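PDB 6WTE: B12-binding domain-containing protein from Kitasatospora setae, which binds cobalamin and a [4Fe-4S] cluster and, as a radical SAM family methylase (TsrM), carries out methyl transfer by a non-radical route. Local coordinates for residues A99-G104 and F119-G124. Numbering follows the deposited sequence.
Sequences APVVGG and FGIEYG
V102 and G103 pair with Y123 and G124 as neighbouring parallel strands of the B12-binding domain, joined by a beta-alpha-beta crossover through helices 106-109 and 112-119. Y123 N donates to V101 O (3.1 Å), G103 N donates to Y123 O at 2.9 Å, and G103 bonds onward to V125. At the start of strand 101-104 a side chain takes over: the E122 chain bends at chi2 (80°), turning CD back toward the strand, and OE1 accepts V101 N (2.9 Å), a nearly straight bond arriving from above the carboxylate plane. R94 of helix 83-96 forms a salt bridge to the same oxygen. An alanine in place of E122 would probably leave V101 N and the R94 guanidinium without this shared acceptor. The side chains of I121 and V101 cross at about a right angle, I121 CG2 3.5 Å from V101 CG1, while I121 CD1 packs 3.6 Å from G103 N, where a side chain on G103 would collide with it. On the sheet face shared by V102 and Y123, V102 CG2 meets Y123 CB (3.8 Å); nearby, P100 CB lies against Y123 CE2 (3.7 Å). V102 also touches the cobalamin. Backbone bonds thus set the register, while the carboxylate ties the strand's start to helix 83-96, its charge probably balanced by R94.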
loop_
_atom_site.group_PDB
_atom_site.type_symbol
_atom_site.label_atom_id
_atom_site.label_comp_id
_atom_site.label_asym_id
_atom_site.label_seq_id
_atom_site.Cartn_x
_atom_site.Cartn_y
_atom_site.Cartn_z
ATOM N N ALA A 99 27.584 -7.613 6.214
ATOM C CA ALA A 99 26.702 -6.985 7.184
ATOM C C ALA A 99 25.337 -7.667 7.148
ATOM O O ALA A 99 24.881 -8.083 6.077
ATOM C CB ALA A 99 26.539 -5.493 6.901
ATOM N N PRO A 100 24.667 -7.808 8.286
ATOM C CA PRO A 100 23.334 -8.416 8.272
ATOM C C PRO A 100 22.356 -7.552 7.495
ATOM O O PRO A 100 22.475 -6.327 7.447
ATOM C CB PRO A 100 22.955 -8.487 9.755
ATOM C CG PRO A 100 23.735 -7.366 10.381
ATOM C CD PRO A 100 25.042 -7.318 9.624
ATOM N N VAL A 101 21.389 -8.213 6.870
ATOM C CA VAL A 101 20.333 -7.554 6.114
ATOM C C VAL A 101 19.033 -7.726 6.885
ATOM O O VAL A 101 18.700 -8.840 7.312
ATOM C CB VAL A 101 20.215 -8.126 4.693
ATOM C CG1 VAL A 101 19.047 -7.467 3.953
ATOM C CG2 VAL A 101 21.521 -7.928 3.928
ATOM N N VAL A 102 18.298 -6.626 7.062
ATOM C CA VAL A 102 16.979 -6.653 7.678
ATOM C C VAL A 102 15.973 -6.143 6.660
ATOM O O VAL A 102 16.219 -5.140 5.975
ATOM C CB VAL A 102 16.917 -5.825 8.983
ATOM C CG1 VAL A 102 17.375 -4.384 8.746
ATOM C CG2 VAL A 102 15.493 -5.839 9.567
ATOM N N GLY A 103 14.843 -6.840 6.560
ATOM C CA GLY A 103 13.767 -6.470 5.661
ATOM C C GLY A 103 12.592 -5.877 6.416
ATOM O O GLY A 103 12.374 -6.174 7.593
ATOM N N GLY A 104 11.833 -5.031 5.727
ATOM C CA GLY A 104 10.616 -4.448 6.260
ATOM C C GLY A 104 9.823 -3.890 5.099
ATOM O O GLY A 104 10.256 -3.958 3.946
ATOM N N PHE A 119 14.260 -14.396 0.695
ATOM C CA PHE A 119 15.378 -13.497 0.410
ATOM C C PHE A 119 16.691 -14.008 0.979
ATOM O O PHE A 119 17.759 -13.556 0.545
ATOM C CB PHE A 119 15.106 -12.106 0.979
ATOM C CG PHE A 119 13.984 -11.363 0.302
ATOM C CD1 PHE A 119 13.688 -11.571 -1.036
ATOM C CD2 PHE A 119 13.250 -10.431 1.008
ATOM C CE1 PHE A 119 12.658 -10.862 -1.654
ATOM C CE2 PHE A 119 12.227 -9.729 0.405
ATOM C CZ PHE A 119 11.931 -9.949 -0.932
ATOM N N GLY A 120 16.638 -14.915 1.949
ATOM C CA GLY A 120 17.852 -15.413 2.567
ATOM C C GLY A 120 18.539 -14.409 3.461
ATOM O O GLY A 120 19.773 -14.386 3.522
ATOM N N ILE A 121 17.776 -13.572 4.155
ATOM C CA ILE A 121 18.332 -12.484 4.948
ATOM C C ILE A 121 18.229 -12.836 6.427
ATOM O O ILE A 121 17.522 -13.760 6.826
ATOM C CB ILE A 121 17.651 -11.133 4.645
ATOM C CG1 ILE A 121 16.145 -11.192 4.954
ATOM C CG2 ILE A 121 17.902 -10.737 3.203
ATOM C CD1 ILE A 121 15.394 -9.861 4.708
ATOM N N GLU A 122 18.952 -12.071 7.249
ATOM C CA GLU A 122 19.070 -12.384 8.668
ATOM C C GLU A 122 17.830 -11.999 9.463
ATOM O O GLU A 122 17.425 -12.733 10.372
ATOM C CB GLU A 122 20.294 -11.676 9.252
ATOM C CG GLU A 122 21.629 -12.343 8.953
ATOM C CD GLU A 122 22.177 -12.037 7.568
ATOM O OE1 GLU A 122 21.657 -11.137 6.874
ATOM O OE2 GLU A 122 23.162 -12.692 7.181
ATOM N N TYR A 123 17.224 -10.849 9.162
ATOM C CA TYR A 123 16.214 -10.284 10.043
ATOM C C TYR A 123 15.052 -9.731 9.242
ATOM O O TYR A 123 15.195 -9.332 8.085
ATOM C CB TYR A 123 16.785 -9.170 10.932
ATOM C CG TYR A 123 17.986 -9.618 11.714
ATOM C CD1 TYR A 123 17.874 -10.613 12.672
ATOM C CD2 TYR A 123 19.235 -9.055 11.483
ATOM C CE1 TYR A 123 18.976 -11.041 13.390
ATOM C CE2 TYR A 123 20.342 -9.473 12.194
ATOM C CZ TYR A 123 20.207 -10.468 13.143
ATOM O OH TYR A 123 21.304 -10.891 13.853
ATOM N N GLY A 124 13.901 -9.677 9.903
ATOM C CA GLY A 124 12.725 -9.064 9.323
ATOM C C GLY A 124 11.904 -8.358 10.383
ATOM O O GLY A 124 11.973 -8.671 11.573
#